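Local coordinates for aminopeptidase-like protein (Chaetomium thermophilum, PDB 5JM6) that probably acts as a zinc-dependent aminopeptidase of the M18 family, assembling into a dodecamer linked to the Cvt pathway of selective autophagy, at residues S252-I265 with S272-L284. Residues are numbered along the deposited sequence; the frame is centred on the assembly and turned at random.
Sequences SFASTQPPKLVKLI and SDPDSILNWELEL
Phe253 turns its CG anti to the backbone N (chi1 175°), which lays its ring over the backbone at Asn279. Trp280 sets CG between its backbone N and carbonyl carbon, and its indole rises from the strand toward helix 259-265. The two rings meet edge to face. The Phe253 edge points at the five-membered ring of Trp280, with centroids 4.9 Å apart and planes at 85°. Asn279 CA sits over one face of the Phe253 ring, 3.5 Å from its centroid, a CH-pi contact. The far end of the indole is wedged against the helix. Val262 CG2 lies 3.7 Å from Trp280 CH2, and Ile265 CG1 is 3.8 Å from Trp280 CZ3. Leu261 CD2 touches Trp280 CZ2. Gln257 runs past the indole in the opposite sense, its amide nearly perpendicular to the ring, and puts OE1 3.0 Å from Trp280 NE1. Within its own segment the Gln257 amide donates a hydrogen bond from NE2 to Thr256 OG1. With an alanine at Trp280, the Phe253 edge would probably lose its aromatic partner and a gap would open under Val262 and Ile265. Ile265 and Ile277 both also touch Val180 on the neighbouring strand 174-183. The arrangement is a helix laid nearly at right angles (105°) across a strand of an antiparallel sheet, away from the zinc sites.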
ATOM      1  N   SER A 252      48.624 -17.600  19.582  1.00 58.61           N
ATOM      2  CA  SER A 252      48.420 -16.933  20.868  1.00 46.32           C
ATOM      3  C   SER A 252      47.263 -15.939  20.843  1.00 50.65           C
ATOM      4  O   SER A 252      46.673 -15.681  19.794  1.00 52.49           O
ATOM      5  CB  SER A 252      49.701 -16.213  21.294  1.00 56.68           C
ATOM      6  OG  SER A 252      50.033 -15.183  20.379  1.00 53.79           O
ATOM      7  N   PHE A 253      46.963 -15.360  22.002  1.00 48.64           N
ATOM      8  CA  PHE A 253      45.903 -14.363  22.097  1.00 43.54           C
ATOM      9  C   PHE A 253      46.299 -13.090  21.363  1.00 42.99           C
ATOM     10  O   PHE A 253      45.473 -12.476  20.688  1.00 41.17           O
ATOM     11  CB  PHE A 253      45.572 -14.041  23.558  1.00 35.69           C
ATOM     12  CG  PHE A 253      44.572 -12.925  23.722  1.00 39.59           C
ATOM     13  CD1 PHE A 253      43.212 -13.187  23.707  1.00 35.68           C
ATOM     14  CD2 PHE A 253      44.994 -11.614  23.894  1.00 40.17           C
ATOM     15  CE1 PHE A 253      42.292 -12.164  23.856  1.00 37.11           C
ATOM     16  CE2 PHE A 253      44.079 -10.587  24.042  1.00 38.07           C
ATOM     17  CZ  PHE A 253      42.726 -10.863  24.024  1.00 39.51           C
ATOM     18  N   ALA A 254      47.562 -12.695  21.500  1.00 46.90           N
ATOM     19  CA  ALA A 254      48.046 -11.463  20.885  1.00 41.03           C
ATOM     20  C   ALA A 254      47.798 -11.454  19.379  1.00 43.75           C
ATOM     21  O   ALA A 254      47.511 -10.409  18.798  1.00 47.27           O
ATOM     22  CB  ALA A 254      49.525 -11.267  21.181  1.00 37.91           C
ATOM     23  N   SER A 255      47.886 -12.623  18.753  1.00 40.07           N
ATOM     24  CA  SER A 255      47.701 -12.717  17.309  1.00 40.01           C
ATOM     25  C   SER A 255      46.265 -12.415  16.867  1.00 42.51           C
ATOM     26  O   SER A 255      46.032 -12.117  15.697  1.00 42.06           O
ATOM     27  CB  SER A 255      48.111 -14.104  16.811  1.00 42.30           C
ATOM     28  OG  SER A 255      47.246 -15.103  17.319  1.00 48.98           O
ATOM     29  N   THR A 256      45.305 -12.486  17.787  1.00 41.92           N
ATOM     30  CA  THR A 256      43.908 -12.223  17.434  1.00 42.02           C
ATOM     31  C   THR A 256      43.568 -10.735  17.452  1.00 44.31           C
ATOM     32  O   THR A 256      42.457 -10.342  17.100  1.00 38.60           O
ATOM     33  CB  THR A 256      42.926 -12.948  18.379  1.00 46.05           C
ATOM     34  OG1 THR A 256      43.193 -12.576  19.738  1.00 46.27           O
ATOM     35  CG2 THR A 256      43.049 -14.455  18.233  1.00 38.45           C
ATOM     36  N   GLN A 257      44.538  -9.913  17.838  1.00 43.62           N
ATOM     37  CA  GLN A 257      44.302  -8.498  18.110  1.00 41.02           C
ATOM     38  C   GLN A 257      45.101  -7.617  17.153  1.00 43.93           C
ATOM     39  O   GLN A 257      46.032  -8.097  16.507  1.00 44.46           O
ATOM     40  CB  GLN A 257      44.676  -8.176  19.560  1.00 39.56           C
ATOM     41  CG  GLN A 257      44.074  -9.127  20.577  1.00 41.23           C
ATOM     42  CD  GLN A 257      42.592  -8.894  20.780  1.00 41.59           C
ATOM     43  OE1 GLN A 257      42.149  -7.760  20.957  1.00 40.59           O
ATOM     44  NE2 GLN A 257      41.812  -9.968  20.741  1.00 39.86           N
ATOM     45  N   PRO A 258      44.714  -6.336  17.024  1.00 41.41           N
ATOM     46  CA  PRO A 258      45.553  -5.421  16.243  1.00 41.54           C
ATOM     47  C   PRO A 258      46.956  -5.344  16.833  1.00 40.49           C
ATOM     48  O   PRO A 258      47.086  -5.114  18.036  1.00 40.40           O
ATOM     49  CB  PRO A 258      44.822  -4.081  16.368  1.00 43.39           C
ATOM     50  CG  PRO A 258      43.404  -4.453  16.632  1.00 42.49           C
ATOM     51  CD  PRO A 258      43.467  -5.694  17.474  1.00 41.33           C
ATOM     52  N   PRO A 259      47.993  -5.532  16.000  1.00 40.84           N
ATOM     53  CA  PRO A 259      49.376  -5.601  16.487  1.00 44.67           C
ATOM     54  C   PRO A 259      49.753  -4.354  17.261  1.00 42.19           C
ATOM     55  O   PRO A 259      50.457  -4.404  18.270  1.00 42.94           O
ATOM     56  CB  PRO A 259      50.203  -5.704  15.202  1.00 47.04           C
ATOM     57  CG  PRO A 259      49.254  -6.201  14.169  1.00 49.63           C
ATOM     58  CD  PRO A 259      47.921  -5.625  14.532  1.00 43.16           C
ATOM     59  N   LYS A 260      49.247  -3.232  16.772  1.00 44.62           N
ATOM     60  CA  LYS A 260      49.578  -1.928  17.306  1.00 41.46           C
ATOM     61  C   LYS A 260      48.893  -1.634  18.632  1.00 44.14           C
ATOM     62  O   LYS A 260      49.405  -0.861  19.442  1.00 47.53           O
ATOM     63  CB  LYS A 260      49.218  -0.863  16.284  1.00 44.76           C
ATOM     64  CG  LYS A 260      50.444  -0.207  15.748  1.00 57.35           C
ATOM     65  CD  LYS A 260      50.163   0.806  14.685  1.00 70.49           C
ATOM     66  CE  LYS A 260      51.379   0.888  13.792  1.00 65.39           C
ATOM     67  NZ  LYS A 260      51.357   2.119  12.976  1.00 76.02           N
ATOM     68  N   LEU A 261      47.732  -2.242  18.845  1.00 42.31           N
ATOM     69  CA  LEU A 261      47.041  -2.114  20.117  1.00 39.73           C
ATOM     70  C   LEU A 261      47.762  -2.936  21.176  1.00 41.13           C
ATOM     71  O   LEU A 261      47.935  -2.488  22.308  1.00 39.55           O
ATOM     72  CB  LEU A 261      45.582  -2.555  19.991  1.00 40.92           C
ATOM     73  CG  LEU A 261      44.715  -2.460  21.249  1.00 31.84           C
ATOM     74  CD1 LEU A 261      44.628  -1.025  21.748  1.00 31.13           C
ATOM     75  CD2 LEU A 261      43.329  -3.022  20.979  1.00 33.12           C
ATOM     76  N   VAL A 262      48.192  -4.135  20.793  1.00 41.09           N
ATOM     77  CA  VAL A 262      48.915  -5.021  21.700  1.00 40.48           C
ATOM     78  C   VAL A 262      50.196  -4.363  22.212  1.00 42.93           C
ATOM     79  O   VAL A 262      50.458  -4.363  23.415  1.00 39.37           O
ATOM     80  CB  VAL A 262      49.257  -6.362  21.019  1.00 38.15           C
ATOM     81  CG1 VAL A 262      50.087  -7.241  21.946  1.00 35.93           C
ATOM     82  CG2 VAL A 262      47.982  -7.079  20.601  1.00 35.79           C
ATOM     83  N   LYS A 263      50.986  -3.795  21.304  1.00 43.92           N
ATOM     84  CA  LYS A 263      52.216  -3.113  21.700  1.00 41.72           C
ATOM     85  C   LYS A 263      51.915  -1.909  22.579  1.00 44.38           C
ATOM     86  O   LYS A 263      52.655  -1.618  23.518  1.00 46.24           O
ATOM     87  CB  LYS A 263      53.019  -2.655  20.483  1.00 36.42           C
ATOM     88  CG  LYS A 263      53.461  -3.750  19.539  1.00 37.88           C
ATOM     89  CD  LYS A 263      54.271  -3.141  18.408  1.00 38.19           C
ATOM     90  CE  LYS A 263      53.913  -3.757  17.070  1.00 49.66           C
ATOM     91  NZ  LYS A 263      54.429  -2.942  15.935  1.00 59.50           N
ATOM     92  N   LEU A 264      50.832  -1.207  22.265  1.00 43.64           N
ATOM     93  CA  LEU A 264      50.447  -0.042  23.046  1.00 45.26           C
ATOM     94  C   LEU A 264      50.068  -0.479  24.456  1.00 47.26           C
ATOM     95  O   LEU A 264      50.494   0.129  25.434  1.00 44.49           O
ATOM     96  CB  LEU A 264      49.293   0.708  22.377  1.00 41.93           C
ATOM     97  CG  LEU A 264      49.144   2.179  22.771  1.00 47.01           C
ATOM     98  CD1 LEU A 264      50.401   2.950  22.403  1.00 46.93           C
ATOM     99  CD2 LEU A 264      47.924   2.800  22.110  1.00 44.12           C
ATOM    100  N   ILE A 265      49.292  -1.554  24.554  1.00 43.84           N
ATOM    101  CA  ILE A 265      48.879  -2.084  25.849  1.00 39.80           C
ATOM    102  C   ILE A 265      50.073  -2.619  26.650  1.00 44.47           C
ATOM    103  O   ILE A 265      50.137  -2.432  27.865  1.00 55.06           O
ATOM    104  CB  ILE A 265      47.815  -3.197  25.682  1.00 44.29           C
ATOM    105  CG1 ILE A 265      46.529  -2.624  25.076  1.00 39.79           C
ATOM    106  CG2 ILE A 265      47.519  -3.877  27.012  1.00 37.76           C
ATOM    107  CD1 ILE A 265      45.930  -1.470  25.855  1.00 35.15           C
ATOM    108  N   SER A 272      57.170  -6.691  27.812  1.00 64.11           N
ATOM    109  CA  SER A 272      57.813  -6.789  26.503  1.00 63.85           C
ATOM    110  C   SER A 272      57.209  -7.913  25.661  1.00 58.83           C
ATOM    111  O   SER A 272      56.834  -7.695  24.511  1.00 57.74           O
ATOM    112  CB  SER A 272      59.328  -6.972  26.638  1.00 62.41           C
ATOM    113  OG  SER A 272      59.665  -8.226  27.200  1.00 60.59           O
ATOM    114  N   ASP A 273      57.204  -9.128  26.202  1.00 56.18           N
ATOM    115  CA  ASP A 273      56.772 -10.311  25.459  1.00 57.19           C
ATOM    116  C   ASP A 273      55.251 -10.428  25.314  1.00 58.30           C
ATOM    117  O   ASP A 273      54.541 -10.620  26.301  1.00 56.34           O
ATOM    118  CB  ASP A 273      57.323 -11.569  26.132  1.00 56.70           C
ATOM    119  CG  ASP A 273      57.202 -12.801  25.256  1.00 63.94           C
ATOM    120  OD1 ASP A 273      56.473 -13.737  25.641  1.00 64.52           O
ATOM    121  OD2 ASP A 273      57.839 -12.832  24.183  1.00 65.78           O
ATOM    122  N   PRO A 274      54.755 -10.344  24.072  1.00 53.04           N
ATOM    123  CA  PRO A 274      53.329 -10.440  23.727  1.00 48.45           C
ATOM    124  C   PRO A 274      52.642 -11.677  24.286  1.00 52.96           C
ATOM    125  O   PRO A 274      51.421 -11.699  24.430  1.00 54.05           O
ATOM    126  CB  PRO A 274      53.345 -10.507  22.206  1.00 50.09           C
ATOM    127  CG  PRO A 274      54.616  -9.849  21.814  1.00 58.02           C
ATOM    128  CD  PRO A 274      55.599 -10.126  22.884  1.00 56.09           C
ATOM    129  N   ASP A 275      53.423 -12.705  24.588  1.00 53.03           N
ATOM    130  CA  ASP A 275      52.859 -13.978  24.998  1.00 52.85           C
ATOM    131  C   ASP A 275      52.514 -13.981  26.486  1.00 47.10           C
ATOM    132  O   ASP A 275      52.017 -14.976  27.012  1.00 46.41           O
ATOM    133  CB  ASP A 275      53.824 -15.111  24.648  1.00 54.52           C
ATOM    134  CG  ASP A 275      54.027 -15.253  23.148  1.00 70.95           C
ATOM    135  OD1 ASP A 275      53.041 -15.557  22.443  1.00 72.03           O
ATOM    136  OD2 ASP A 275      55.165 -15.051  22.672  1.00 74.11           O
ATOM    137  N   SER A 276      52.773 -12.857  27.150  1.00 45.38           N
ATOM    138  CA  SER A 276      52.422 -12.676  28.557  1.00 43.08           C
ATOM    139  C   SER A 276      50.970 -12.246  28.751  1.00 44.36           C
ATOM    140  O   SER A 276      50.473 -12.214  29.878  1.00 43.48           O
ATOM    141  CB  SER A 276      53.343 -11.646  29.210  1.00 46.94           C
ATOM    142  OG  SER A 276      54.688 -12.087  29.214  1.00 57.35           O
ATOM    143  N   ILE A 277      50.296 -11.895  27.662  1.00 39.45           N
ATOM    144  CA  ILE A 277      48.887 -11.533  27.740  1.00 35.18           C
ATOM    145  C   ILE A 277      48.031 -12.731  27.346  1.00 34.37           C
ATOM    146  O   ILE A 277      48.068 -13.186  26.202  1.00 35.60           O
ATOM    147  CB  ILE A 277      48.557 -10.324  26.846  1.00 32.98           C
ATOM    148  CG1 ILE A 277      49.394  -9.117  27.276  1.00 27.60           C
ATOM    149  CG2 ILE A 277      47.075  -9.996  26.921  1.00 28.55           C
ATOM    150  CD1 ILE A 277      49.105  -7.858  26.498  1.00 36.93           C
ATOM    151  N   LEU A 278      47.293 -13.263  28.315  1.00 33.13           N
ATOM    152  CA  LEU A 278      46.436 -14.422  28.095  1.00 32.01           C
ATOM    153  C   LEU A 278      45.099 -14.015  27.478  1.00 38.72           C
ATOM    154  O   LEU A 278      44.498 -14.772  26.713  1.00 39.65           O
ATOM    155  CB  LEU A 278      46.209 -15.173  29.410  1.00 34.42           C
ATOM    156  CG  LEU A 278      47.452 -15.476  30.257  1.00 35.45           C
ATOM    157  CD1 LEU A 278      47.070 -16.154  31.564  1.00 40.05           C
ATOM    158  CD2 LEU A 278      48.459 -16.323  29.493  1.00 34.78           C
ATOM    159  N   ASN A 279      44.659 -12.807  27.813  1.00 41.22           N
ATOM    160  CA  ASN A 279      43.382 -12.264  27.369  1.00 36.89           C
ATOM    161  C   ASN A 279      43.258 -10.839  27.883  1.00 38.58           C
ATOM    162  O   ASN A 279      44.067 -10.399  28.700  1.00 37.18           O
ATOM    163  CB  ASN A 279      42.209 -13.109  27.879  1.00 33.03           C
ATOM    164  CG  ASN A 279      41.113 -13.274  26.844  1.00 39.65           C
ATOM    165  OD1 ASN A 279      40.398 -12.326  26.519  1.00 43.28           O
ATOM    166  ND2 ASN A 279      40.969 -14.489  26.325  1.00 38.39           N
ATOM    167  N   TRP A 280      42.262 -10.111  27.398  1.00 38.57           N
ATOM    168  CA  TRP A 280      41.920  -8.840  28.012  1.00 36.11           C
ATOM    169  C   TRP A 280      40.446  -8.533  27.816  1.00 31.67           C
ATOM    170  O   TRP A 280      39.791  -9.098  26.938  1.00 31.07           O
ATOM    171  CB  TRP A 280      42.785  -7.690  27.471  1.00 31.88           C
ATOM    172  CG  TRP A 280      42.715  -7.425  25.985  1.00 36.77           C
ATOM    173  CD1 TRP A 280      41.607  -7.472  25.186  1.00 32.50           C
ATOM    174  CD2 TRP A 280      43.788  -6.974  25.149  1.00 35.44           C
ATOM    175  NE1 TRP A 280      41.936  -7.128  23.897  1.00 28.42           N
ATOM    176  CE2 TRP A 280      43.268  -6.813  23.850  1.00 34.97           C
ATOM    177  CE3 TRP A 280      45.142  -6.707  25.372  1.00 32.77           C
ATOM    178  CZ2 TRP A 280      44.055  -6.395  22.780  1.00 32.36           C
ATOM    179  CZ3 TRP A 280      45.921  -6.297  24.304  1.00 34.42           C
ATOM    180  CH2 TRP A 280      45.375  -6.146  23.026  1.00 32.34           C
ATOM    181  N   GLU A 281      39.918  -7.668  28.669  1.00 33.95           N
ATOM    182  CA  GLU A 281      38.564  -7.184  28.507  1.00 33.11           C
ATOM    183  C   GLU A 281      38.626  -5.684  28.278  1.00 31.09           C
ATOM    184  O   GLU A 281      38.834  -4.918  29.215  1.00 32.02           O
ATOM    185  CB  GLU A 281      37.732  -7.528  29.740  1.00 32.05           C
ATOM    186  CG  GLU A 281      36.396  -8.172  29.439  1.00 30.22           C
ATOM    187  CD  GLU A 281      35.773  -8.803  30.667  1.00 41.67           C
ATOM    188  OE1 GLU A 281      34.580  -8.546  30.927  1.00 46.17           O
ATOM    189  OE2 GLU A 281      36.476  -9.561  31.368  1.00 44.43           O
ATOM    190  N   LEU A 282      38.414  -5.266  27.036  1.00 29.30           N
ATOM    191  CA  LEU A 282      38.575  -3.866  26.676  1.00 32.85           C
ATOM    192  C   LEU A 282      37.323  -3.350  25.992  1.00 32.52           C
ATOM    193  O   LEU A 282      36.651  -4.082  25.266  1.00 36.43           O
ATOM    194  CB  LEU A 282      39.795  -3.670  25.769  1.00 34.90           C
ATOM    195  CG  LEU A 282      41.155  -4.100  26.326  1.00 28.12           C
ATOM    196  CD1 LEU A 282      42.240  -3.937  25.278  1.00 24.88           C
ATOM    197  CD2 LEU A 282      41.500  -3.302  27.568  1.00 28.07           C
ATOM    198  N   GLU A 283      37.011  -2.085  26.238  1.00 31.96           N
ATOM    199  CA  GLU A 283      35.849  -1.456  25.635  1.00 34.64           C
ATOM    200  C   GLU A 283      36.206  -0.074  25.114  1.00 30.95           C
ATOM    201  O   GLU A 283      37.254   0.477  25.453  1.00 29.37           O
ATOM    202  CB  GLU A 283      34.705  -1.363  26.646  1.00 34.48           C
ATOM    203  CG  GLU A 283      35.085  -0.653  27.933  1.00 36.55           C
ATOM    204  CD  GLU A 283      34.031  -0.796  29.013  1.00 44.48           C
ATOM    205  OE1 GLU A 283      33.664  -1.944  29.339  1.00 47.13           O
ATOM    206  OE2 GLU A 283      33.572   0.242  29.536  1.00 50.10           O
ATOM    207  N   LEU A 284      35.336   0.474  24.278  1.00 33.85           N
ATOM    208  CA  LEU A 284      35.502   1.834  23.798  1.00 32.13           C
ATOM    209  C   LEU A 284      34.647   2.773  24.636  1.00 30.22           C
ATOM    210  O   LEU A 284      33.510   2.452  24.978  1.00 31.52           O
ATOM    211  CB  LEU A 284      35.134   1.936  22.318  1.00 31.22           C
ATOM    212  CG  LEU A 284      35.933   1.008  21.401  1.00 29.65           C
ATOM    213  CD1 LEU A 284      35.515   1.176  19.949  1.00 24.42           C
ATOM    214  CD2 LEU A 284      37.426   1.251  21.568  1.00 26.96           C
TER